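Local coordinates for protein aminopeptidase (Aneurinibacillus sp. AM-1, PDB 5IB9) that probably acts as a zinc-dependent aminopeptidase, removing residues from the N termini of peptides, and is seen here with an inhibitor bound at its zinc site, at residues H204-T209 with F266-A271; G226-S231 with M297-M302; N274-S279 with D347-H352. All coordinates share one frame; numbering follows the deposited sequence.

Interaction 1: residues H204-T209 with F266-A271. With ZN (zinc ion), chain G.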
loop_
_atom_site.group_PDB
_atom_site.type_symbol
_atom_site.label_atom_id
_atom_site.label_comp_id
_atom_site.label_asym_id
_atom_site.label_seq_id
_atom_site.Cartn_x
_atom_site.Cartn_y
_atom_site.Cartn_z
ATOM N N HIS A 204 -0.753 12.811 5.064
ATOM C CA HIS A 204 -0.322 12.336 6.391
ATOM C C HIS A 204 -1.490 11.963 7.257
ATOM O O HIS A 204 -2.580 12.524 7.131
ATOM C CB HIS A 204 0.379 13.470 7.127
ATOM C CG HIS A 204 1.497 14.137 6.378
ATOM N ND1 HIS A 204 1.315 15.072 5.368
ATOM C CD2 HIS A 204 2.828 13.906 6.445
ATOM C CE1 HIS A 204 2.502 15.364 4.835
ATOM N NE2 HIS A 204 3.429 14.734 5.525
ATOM N N ASN A 205 -1.217 11.055 8.235
ATOM C CA ASN A 205 -2.099 10.815 9.385
ATOM C C ASN A 205 -1.400 11.363 10.618
ATOM O O ASN A 205 -0.190 11.267 10.728
ATOM C CB ASN A 205 -2.360 9.309 9.571
ATOM C CG ASN A 205 -2.882 8.680 8.305
ATOM O OD1 ASN A 205 -3.836 9.193 7.735
ATOM N ND2 ASN A 205 -2.441 7.484 8.016
ATOM N N VAL A 206 -2.185 11.861 11.556
ATOM C CA VAL A 206 -1.646 12.402 12.831
ATOM C C VAL A 206 -2.179 11.500 13.924
ATOM O O VAL A 206 -3.378 11.290 14.056
ATOM C CB VAL A 206 -2.110 13.847 13.088
ATOM C CG1 VAL A 206 -1.433 14.245 14.441
ATOM C CG2 VAL A 206 -1.676 14.760 11.954
ATOM N N ILE A 207 -1.237 10.917 14.704
ATOM C CA ILE A 207 -1.629 9.853 15.640
ATOM C C ILE A 207 -1.150 10.220 17.073
ATOM O O ILE A 207 0.054 10.431 17.302
ATOM C CB ILE A 207 -0.989 8.527 15.293
ATOM C CG1 ILE A 207 -1.399 8.077 13.894
ATOM C CG2 ILE A 207 -1.384 7.413 16.334
ATOM C CD1 ILE A 207 -0.202 7.840 13.035
ATOM N N ALA A 208 -2.056 10.313 18.062
ATOM C CA ALA A 208 -1.713 10.713 19.462
ATOM C C ALA A 208 -2.208 9.591 20.340
ATOM O O ALA A 208 -3.329 9.216 20.268
ATOM C CB ALA A 208 -2.486 12.062 19.827
ATOM N N THR A 209 -1.311 9.048 21.151
ATOM C CA THR A 209 -1.655 7.820 21.919
ATOM C C THR A 209 -1.556 8.139 23.403
ATOM O O THR A 209 -0.507 8.668 23.815
ATOM C CB THR A 209 -0.699 6.712 21.529
ATOM O OG1 THR A 209 -0.875 6.377 20.128
ATOM C CG2 THR A 209 -1.030 5.455 22.394
ATOM N N PHE A 266 -5.887 8.518 19.272
ATOM C CA PHE A 266 -6.695 9.592 18.630
ATOM C C PHE A 266 -6.020 9.920 17.341
ATOM O O PHE A 266 -4.816 10.244 17.303
ATOM C CB PHE A 266 -6.728 10.825 19.564
ATOM C CG PHE A 266 -7.386 10.594 20.906
ATOM C CD1 PHE A 266 -8.744 10.784 21.022
ATOM C CD2 PHE A 266 -6.621 10.127 21.949
ATOM C CE1 PHE A 266 -9.411 10.544 22.199
ATOM C CE2 PHE A 266 -7.250 9.971 23.230
ATOM C CZ PHE A 266 -8.633 10.153 23.328
ATOM N N ILE A 267 -6.777 9.765 16.220
ATOM C CA ILE A 267 -6.116 9.829 14.938
ATOM C C ILE A 267 -6.908 10.756 13.993
ATOM O O ILE A 267 -8.160 10.659 13.918
ATOM C CB ILE A 267 -5.994 8.402 14.256
ATOM C CG1 ILE A 267 -5.368 7.437 15.230
ATOM C CG2 ILE A 267 -5.218 8.564 12.933
ATOM C CD1 ILE A 267 -5.237 6.041 14.591
ATOM N N THR A 268 -6.149 11.620 13.288
ATOM C CA THR A 268 -6.811 12.281 12.161
ATOM C C THR A 268 -6.191 11.782 10.894
ATOM O O THR A 268 -4.980 11.729 10.724
ATOM C CB THR A 268 -6.759 13.865 12.292
ATOM O OG1 THR A 268 -5.409 14.352 12.205
ATOM C CG2 THR A 268 -7.398 14.198 13.606
ATOM N N PHE A 269 -7.061 11.341 9.963
ATOM C CA PHE A 269 -6.569 10.685 8.736
ATOM C C PHE A 269 -6.493 11.637 7.571
ATOM O O PHE A 269 -7.376 12.485 7.430
ATOM C CB PHE A 269 -7.502 9.567 8.373
ATOM C CG PHE A 269 -7.690 8.489 9.386
ATOM C CD1 PHE A 269 -6.638 7.572 9.660
ATOM C CD2 PHE A 269 -8.860 8.325 10.086
ATOM C CE1 PHE A 269 -6.789 6.552 10.614
ATOM C CE2 PHE A 269 -9.036 7.300 11.035
ATOM C CZ PHE A 269 -8.000 6.437 11.278
ATOM N N GLY A 270 -5.479 11.447 6.723
ATOM C CA GLY A 270 -5.421 12.244 5.483
ATOM C C GLY A 270 -6.092 11.507 4.350
ATOM O O GLY A 270 -6.362 10.318 4.394
ATOM N N ALA A 271 -6.379 12.284 3.294
ATOM C CA ALA A 271 -6.815 11.704 1.985
ATOM C C ALA A 271 -7.986 10.847 2.132
ATOM O O ALA A 271 -8.159 9.875 1.434
ATOM C CB ALA A 271 -5.606 11.032 1.225
HETATM ZN ZN ZN G . 5.413 15.089 5.335
HETATM O O HOH W 1 6.014 16.805 6.028
HETATM O O HOH W 2 6.381 14.899 3.628
HETATM O O HOH W 3 5.652 15.583 2.889
HETATM O O HOH W 4 5.625 16.854 4.249
#

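Interaction 2: residues G226-S231 with M297-M302. With ZN (zinc ion), chain C; BES (2-(3-amino-2-hydroxy-4-phenyl-butyrylamino)-4-methyl-pentanoic acid), chain H.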
loop_
_atom_site.group_PDB
_atom_site.type_symbol
_atom_site.label_atom_id
_atom_site.label_comp_id
_atom_site.label_asym_id
_atom_site.label_seq_id
_atom_site.Cartn_x
_atom_site.Cartn_y
_atom_site.Cartn_z
ATOM N N GLY A 226 -11.239 8.238 15.610
ATOM C CA GLY A 226 -10.712 8.817 14.340
ATOM C C GLY A 226 -11.654 9.902 13.746
ATOM O O GLY A 226 -12.848 9.975 14.052
ATOM N N SER A 227 -11.054 10.634 12.821
ATOM C CA SER A 227 -11.734 11.642 11.961
ATOM C C SER A 227 -10.796 11.847 10.826
ATOM O O SER A 227 -9.677 11.322 10.807
ATOM C CB SER A 227 -12.026 12.965 12.736
ATOM O OG SER A 227 -10.775 13.387 13.345
ATOM N N HIS A 228 -11.209 12.612 9.815
ATOM C CA HIS A 228 -10.297 12.968 8.697
ATOM C C HIS A 228 -10.127 14.475 8.575
ATOM O O HIS A 228 -11.075 15.242 8.841
ATOM C CB HIS A 228 -10.761 12.349 7.317
ATOM C CG HIS A 228 -12.071 12.892 6.757
ATOM N ND1 HIS A 228 -12.087 13.931 5.813
ATOM C CD2 HIS A 228 -13.312 12.416 6.866
ATOM C CE1 HIS A 228 -13.384 14.105 5.453
ATOM N NE2 HIS A 228 -14.128 13.224 6.093
ATOM N N HIS A 229 -8.907 14.855 8.226
ATOM C CA HIS A 229 -8.576 16.298 8.186
ATOM C C HIS A 229 -8.529 16.962 6.834
ATOM O O HIS A 229 -8.320 18.143 6.811
ATOM C CB HIS A 229 -7.264 16.581 8.989
ATOM C CG HIS A 229 -6.097 15.713 8.596
ATOM N ND1 HIS A 229 -5.520 15.543 7.359
ATOM C CD2 HIS A 229 -5.433 14.891 9.449
ATOM C CE1 HIS A 229 -4.518 14.636 7.459
ATOM N NE2 HIS A 229 -4.455 14.278 8.744
ATOM N N ASP A 230 -8.821 16.186 5.801
ATOM C CA ASP A 230 -8.930 16.789 4.443
ATOM C C ASP A 230 -10.401 17.061 4.110
ATOM O O ASP A 230 -11.332 16.516 4.736
ATOM C CB ASP A 230 -8.375 15.837 3.397
ATOM C CG ASP A 230 -9.117 14.524 3.260
ATOM O OD1 ASP A 230 -9.469 13.844 4.284
ATOM O OD2 ASP A 230 -9.390 14.139 2.102
ATOM N N SER A 231 -10.518 17.978 3.114
ATOM C CA SER A 231 -11.890 18.239 2.595
ATOM C C SER A 231 -11.842 18.227 1.087
ATOM O O SER A 231 -10.789 18.116 0.506
ATOM C CB SER A 231 -12.446 19.583 3.117
ATOM O OG SER A 231 -11.714 20.655 2.529
ATOM N N MET A 297 -13.274 0.907 17.158
ATOM C CA MET A 297 -12.817 2.082 16.445
ATOM C C MET A 297 -14.071 2.929 16.223
ATOM O O MET A 297 -15.085 2.490 15.651
ATOM C CB MET A 297 -12.130 1.735 15.074
ATOM C CG MET A 297 -11.514 2.959 14.306
ATOM S SD MET A 297 -12.756 3.742 13.312
ATOM C CE MET A 297 -11.778 5.175 12.845
ATOM N N PHE A 298 -14.016 4.149 16.776
ATOM C CA PHE A 298 -15.077 5.209 16.676
ATOM C C PHE A 298 -14.666 6.194 15.633
ATOM O O PHE A 298 -13.677 6.866 15.788
ATOM C CB PHE A 298 -15.258 5.921 17.997
ATOM C CG PHE A 298 -15.749 5.055 19.131
ATOM C CD1 PHE A 298 -17.056 5.316 19.658
ATOM C CD2 PHE A 298 -14.977 4.046 19.720
ATOM C CE1 PHE A 298 -17.524 4.562 20.711
ATOM C CE2 PHE A 298 -15.481 3.280 20.796
ATOM C CZ PHE A 298 -16.735 3.539 21.293
ATOM N N GLN A 299 -15.390 6.297 14.528
ATOM C CA GLN A 299 -15.144 7.289 13.477
ATOM C C GLN A 299 -16.094 8.488 13.536
ATOM O O GLN A 299 -17.310 8.280 13.673
ATOM C CB GLN A 299 -15.254 6.621 12.106
ATOM C CG GLN A 299 -15.171 7.642 10.946
ATOM C CD GLN A 299 -13.753 8.248 10.745
ATOM O OE1 GLN A 299 -12.822 7.912 11.415
ATOM N NE2 GLN A 299 -13.579 9.087 9.739
ATOM N N LEU A 300 -15.539 9.692 13.633
ATOM C CA LEU A 300 -16.405 10.929 13.768
ATOM C C LEU A 300 -16.286 11.676 12.446
ATOM O O LEU A 300 -15.219 12.153 12.061
ATOM C CB LEU A 300 -15.756 11.779 14.892
ATOM C CG LEU A 300 -15.703 11.131 16.301
ATOM C CD1 LEU A 300 -14.732 11.889 17.099
ATOM C CD2 LEU A 300 -17.100 11.532 16.908
ATOM N N ASP A 301 -17.415 11.706 11.727
ATOM C CA ASP A 301 -17.418 12.428 10.384
ATOM C C ASP A 301 -18.795 13.079 10.263
ATOM O O ASP A 301 -19.802 12.355 10.218
ATOM C CB ASP A 301 -17.225 11.377 9.339
ATOM C CG ASP A 301 -16.777 11.938 7.939
ATOM O OD1 ASP A 301 -16.817 13.165 7.779
ATOM O OD2 ASP A 301 -16.257 11.229 7.051
ATOM N N MET A 302 -18.771 14.394 10.146
ATOM C CA MET A 302 -19.949 15.248 10.079
ATOM C C MET A 302 -20.800 15.197 11.324
ATOM O O MET A 302 -21.827 14.590 11.330
ATOM C CB MET A 302 -20.719 14.928 8.804
ATOM C CG MET A 302 -19.920 15.308 7.674
ATOM S SD MET A 302 -20.530 14.846 6.012
ATOM C CE MET A 302 -22.143 15.592 6.006
HETATM ZN ZN ZN C . -16.132 13.158 5.789
HETATM N N2 BES H . -18.447 12.177 5.263
HETATM C C1 BES H . -18.432 11.579 3.928
HETATM C C6 BES H . -19.238 10.284 3.977
HETATM C C7 BES H . -20.751 10.375 4.147
HETATM C C8 BES H . -21.538 11.375 3.522
HETATM C C12 BES H . -21.382 9.387 4.935
HETATM C C9 BES H . -22.938 11.369 3.697
HETATM C C11 BES H . -22.793 9.387 5.115
HETATM C C10 BES H . -23.558 10.388 4.496
HETATM C C2 BES H . -16.987 11.323 3.485
HETATM O O2 BES H . -16.368 12.562 3.828
HETATM C C3 BES H . -17.046 11.162 2.004
HETATM O O3 BES H . -17.376 12.135 1.336
HETATM N N1 BES H . -16.833 9.985 1.525
HETATM C C4 BES H . -16.964 9.765 0.082
HETATM C C13 BES H . -16.634 8.291 -0.079
HETATM C C14 BES H . -15.202 7.916 0.316
HETATM C C15 BES H . -15.085 6.443 -0.056
HETATM C C16 BES H . -14.109 8.776 -0.320
HETATM C C5 BES H . -18.395 9.896 -0.426
HETATM O O1 BES H . -18.587 10.057 -1.666
HETATM O O4 BES H . -19.377 9.834 0.336
#

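Interaction 3: residues N274-S279 with D347-H352. With BES (2-(3-amino-2-hydroxy-4-phenyl-butyrylamino)-4-methyl-pentanoic acid), chain H.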
loop_
_atom_site.group_PDB
_atom_site.type_symbol
_atom_site.label_atom_id
_atom_site.label_comp_id
_atom_site.label_asym_id
_atom_site.label_seq_id
_atom_site.Cartn_x
_atom_site.Cartn_y
_atom_site.Cartn_z
ATOM N N ASN A 274 -10.248 11.027 -1.039
ATOM C CA ASN A 274 -9.642 10.339 -2.159
ATOM C C ASN A 274 -9.851 8.848 -2.185
ATOM O O ASN A 274 -9.227 8.150 -3.000
ATOM C CB ASN A 274 -8.070 10.588 -2.166
ATOM C CG ASN A 274 -7.711 12.072 -2.125
ATOM O OD1 ASN A 274 -7.449 12.704 -3.172
ATOM N ND2 ASN A 274 -7.863 12.669 -0.957
ATOM N N GLY A 275 -10.637 8.284 -1.251
ATOM C CA GLY A 275 -10.834 6.885 -1.156
ATOM C C GLY A 275 -10.236 6.253 0.105
ATOM O O GLY A 275 -9.791 5.121 0.102
ATOM N N LEU A 276 -10.359 6.956 1.228
ATOM C CA LEU A 276 -9.937 6.412 2.541
ATOM C C LEU A 276 -8.461 6.149 2.568
ATOM O O LEU A 276 -8.073 5.154 3.193
ATOM C CB LEU A 276 -10.799 5.178 2.982
ATOM C CG LEU A 276 -12.298 5.325 2.698
ATOM C CD1 LEU A 276 -12.930 4.022 3.211
ATOM C CD2 LEU A 276 -12.944 6.532 3.317
ATOM N N ILE A 277 -7.620 6.846 1.791
ATOM C CA ILE A 277 -6.207 6.458 1.641
ATOM C C ILE A 277 -5.508 6.463 2.978
ATOM O O ILE A 277 -4.760 5.508 3.314
ATOM C CB ILE A 277 -5.507 7.287 0.569
ATOM C CG1 ILE A 277 -6.368 7.059 -0.708
ATOM C CG2 ILE A 277 -4.106 6.611 0.345
ATOM C CD1 ILE A 277 -5.774 7.825 -1.882
ATOM N N GLY A 278 -5.688 7.510 3.722
ATOM C CA GLY A 278 -4.892 7.574 4.997
ATOM C C GLY A 278 -5.322 6.551 5.965
ATOM O O GLY A 278 -4.407 5.911 6.574
ATOM N N SER A 279 -6.612 6.246 6.173
ATOM C CA SER A 279 -6.907 5.148 7.082
ATOM C C SER A 279 -6.526 3.784 6.599
ATOM O O SER A 279 -6.169 2.919 7.385
ATOM C CB SER A 279 -8.362 5.163 7.496
ATOM O OG SER A 279 -9.237 5.118 6.352
ATOM N N ASP A 347 -13.766 6.440 7.214
ATOM C CA ASP A 347 -12.577 5.667 7.648
ATOM C C ASP A 347 -12.883 4.447 8.521
ATOM O O ASP A 347 -12.012 3.565 8.571
ATOM C CB ASP A 347 -11.600 6.599 8.387
ATOM C CG ASP A 347 -11.095 7.727 7.471
ATOM O OD1 ASP A 347 -10.499 7.411 6.419
ATOM O OD2 ASP A 347 -11.387 8.912 7.825
ATOM N N HIS A 348 -14.106 4.315 9.042
ATOM C CA HIS A 348 -14.436 3.071 9.772
ATOM C C HIS A 348 -14.333 1.864 8.855
ATOM O O HIS A 348 -14.052 0.765 9.339
ATOM C CB HIS A 348 -15.788 3.141 10.450
ATOM C CG HIS A 348 -16.914 3.402 9.493
ATOM N ND1 HIS A 348 -16.948 4.478 8.606
ATOM C CD2 HIS A 348 -18.069 2.720 9.353
ATOM C CE1 HIS A 348 -18.098 4.388 7.907
ATOM N NE2 HIS A 348 -18.798 3.348 8.373
ATOM N N GLU A 349 -14.534 2.039 7.546
ATOM C CA GLU A 349 -14.407 0.907 6.589
ATOM C C GLU A 349 -13.023 0.304 6.585
ATOM O O GLU A 349 -12.871 -0.883 6.286
ATOM C CB GLU A 349 -14.716 1.444 5.222
ATOM C CG GLU A 349 -14.997 0.320 4.172
ATOM C CD GLU A 349 -15.637 0.945 2.923
ATOM O OE1 GLU A 349 -16.677 1.669 2.982
ATOM O OE2 GLU A 349 -15.078 0.738 1.877
ATOM N N SER A 350 -12.010 1.093 6.923
ATOM C CA SER A 350 -10.637 0.544 6.955
ATOM C C SER A 350 -10.329 -0.383 8.090
ATOM O O SER A 350 -9.445 -1.240 7.986
ATOM C CB SER A 350 -9.685 1.755 6.918
ATOM O OG SER A 350 -9.942 2.537 5.720
ATOM N N PHE A 351 -11.083 -0.147 9.158
ATOM C CA PHE A 351 -10.907 -0.983 10.384
ATOM C C PHE A 351 -11.877 -2.143 10.308
ATOM O O PHE A 351 -11.479 -3.242 10.719
ATOM C CB PHE A 351 -11.030 -0.084 11.635
ATOM C CG PHE A 351 -9.988 0.965 11.631
ATOM C CD1 PHE A 351 -8.678 0.649 12.029
ATOM C CD2 PHE A 351 -10.203 2.213 11.028
ATOM C CE1 PHE A 351 -7.622 1.587 11.889
ATOM C CE2 PHE A 351 -9.171 3.157 10.915
ATOM C CZ PHE A 351 -7.864 2.829 11.357
ATOM N N HIS A 352 -13.115 -1.962 9.873
ATOM C CA HIS A 352 -13.982 -3.110 9.647
ATOM C C HIS A 352 -13.275 -4.146 8.742
ATOM O O HIS A 352 -13.414 -5.371 9.000
ATOM C CB HIS A 352 -15.257 -2.603 9.047
ATOM C CG HIS A 352 -16.175 -3.707 8.713
ATOM N ND1 HIS A 352 -17.080 -4.188 9.631
ATOM C CD2 HIS A 352 -16.350 -4.393 7.562
ATOM C CE1 HIS A 352 -17.776 -5.168 9.063
ATOM N NE2 HIS A 352 -17.294 -5.369 7.849
HETATM N N2 BES H . -18.447 12.177 5.263
HETATM C C1 BES H . -18.432 11.579 3.928
HETATM C C6 BES H . -19.238 10.284 3.977
HETATM C C7 BES H . -20.751 10.375 4.147
HETATM C C8 BES H . -21.538 11.375 3.522
HETATM C C12 BES H . -21.382 9.387 4.935
HETATM C C9 BES H . -22.938 11.369 3.697
HETATM C C11 BES H . -22.793 9.387 5.115
HETATM C C10 BES H . -23.558 10.388 4.496
HETATM C C2 BES H . -16.987 11.323 3.485
HETATM O O2 BES H . -16.368 12.562 3.828
HETATM C C3 BES H . -17.046 11.162 2.004
HETATM O O3 BES H . -17.376 12.135 1.336
HETATM N N1 BES H . -16.833 9.985 1.525
HETATM C C4 BES H . -16.964 9.765 0.082
HETATM C C13 BES H . -16.634 8.291 -0.079
HETATM C C14 BES H . -15.202 7.916 0.316
HETATM C C15 BES H . -15.085 6.443 -0.056
HETATM C C16 BES H . -14.109 8.776 -0.320
HETATM C C5 BES H . -18.395 9.896 -0.426
HETATM O O1 BES H . -18.587 10.057 -1.666
HETATM O O4 BES H . -19.377 9.834 0.336
HETATM O O HOH W 5 -8.363 8.249 4.986
#

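Interaction 1: residues H204-T209 with F266-A271
Val206 and Thr268 exchange a pair of backbone hydrogen bonds, each 2.9 Å from N of one residue to O of the other, and Ala208 and Phe266 do likewise, with Phe266 N 2.8 Å from Ala208 O. The strands are antiparallel, and Ile207 faces Ile267 between these two pairs without such bonds. Where the second strand gives way to loop, a side chain continues the pairing: Asn205, with CG anti to the carbonyl carbon (chi1 -54°), accepts through OD1 from Gly270 N at 3.0 Å, N-H...O angle 160°. Asn205 ND2 is bonded in turn to Gln58 OE1 and Gly278 O, so three bonds fix the rotation of the amide. The amide stands 84° from the plane of the Phe269 ring, and OD1 meets the ring edge 3.8 Å from Phe269 CD1, while Ile267 CG2 lies over one face toward the rim. Packing follows the alternation of the strands. Ile207 and Ile267 lie side by side, CG1 of Ile207 being 4.0 Å from CG2 of Ile267; on the other face Thr268 OG1 sits 3.5 Å from Val206 CB, and helix 35-50 packs there. His204 turns away from the pair, its NE2 2.0 Å from a zinc ion that Glu288 of the second subunit also binds. Oxygen and nitrogen of the buried Asn205 amide are thus both hydrogen-bonded, the oxygen to Gly270, the first loop residue.

Interaction 2: residues G226-S231 with M297-M302
His228 and Asp301 meet at a zinc ion, which His228 NE2 binds at 2.0 Å and Asp301 chelates through both oxygens, OD1 at 2.1 Å and OD2 at 2.3 Å. The imidazole and carboxylate planes stand 76° apart, OD2 lying in the plane of the ring at its edge. Asp240 bridges this zinc to a second, held by Glu273 and His371, the two-zinc centre of the M28 family; the inhibitor bestatin adds its hydroxyl O2 at 2.1 Å from the first zinc and, more distantly, its amine N2. Hydrogen bonds join the parallel strands behind the site: Gly226 N gives to Phe298 O at 2.8 Å, and Leu300 N to Gly226 O at 2.7 Å. His228 ND1 makes two weak bonds, to O and OD1 of Asp230. Packing closes round Gly226, where Met297 CE comes to 4.1 Å from the glycine CA. Gln299 bends at CD (chi2 71°), and its OE1 lies 3.3 Å from Gly226 C, while its NE2 bonds Ser346 OG. That hydroxyl also bonds Asp301 OD2, a second-shell contact that helps position the carboxylate. His228 ends one strand and Asp301 follows its parallel neighbour, so an imidazole nitrogen and a chelating carboxylate grip one zinc.

Interaction 3: residues N274-S279 with D347-H352
Ser279 points its hydroxyl at Asp347, OG donating to OD1 over 2.6 Å. It meets the carboxylate oxygen on the anti side, 20° out of the carboxylate plane. OG lies between the backbone N and the carbonyl carbon of Ser279 (chi1 56°), a rotation that also brings it to 2.7 Å from Ser350 OG, so the two serine hydroxyls and the carboxylate form a compact polar cluster. A water links the backbone to the same oxygen, accepting from Ser279 N at 2.9 Å and donating to Asp347 OD1 at 2.7 Å. Asp347 OD1 thus takes a hydroxyl and a water, while OD2 turns to Gln299 NE2 in a weak bond and packs near His228. Beside this cluster Leu276, at the N-cap position of helix 277-283, reaches toward the second segment. Its side chain crosses that of Glu349 at about a right angle, CD1 lying 3.7 Å from Glu349 CB. The other branch, CD2, is 4.0 Å from C15 on the leucyl side chain of bestatin, whose C16 approaches Gly275 N. Beyond the serines, Ser279 CB lies 4.0 Å from Phe351 CE2, in an oblique approach to the ring. A buried cluster of two hydroxyls, a carboxylate and a water therefore joins helix 277-283 to the segment 347-352, and beside it Leu276 packs on Glu349 with one branch and faces the inhibitor with the other.

In the fold
From the N-terminal side, strand 187-210 supplies the first segment, and interaction 1 closes a loop when the chain returns along strand 263-269. Within that loop strand 222-228 sets off interaction 2, which closes only at the end of strand 294-300; the two contacts therefore cross. Strands 222-228 and 263-269 are neighbours, so Phe269 and Ser227 bond directly through their backbones. Interaction 3 opens just after interaction 1 has closed, in series with it, and crosses interaction 2 before ending on helix 348-352. Phe269 packs against Phe351, linking contacts 1 and 3. Together the three join the central strands of the peptidase domain to the loops and short helices around the inhibitor, which interactions 2 and 3 both touch.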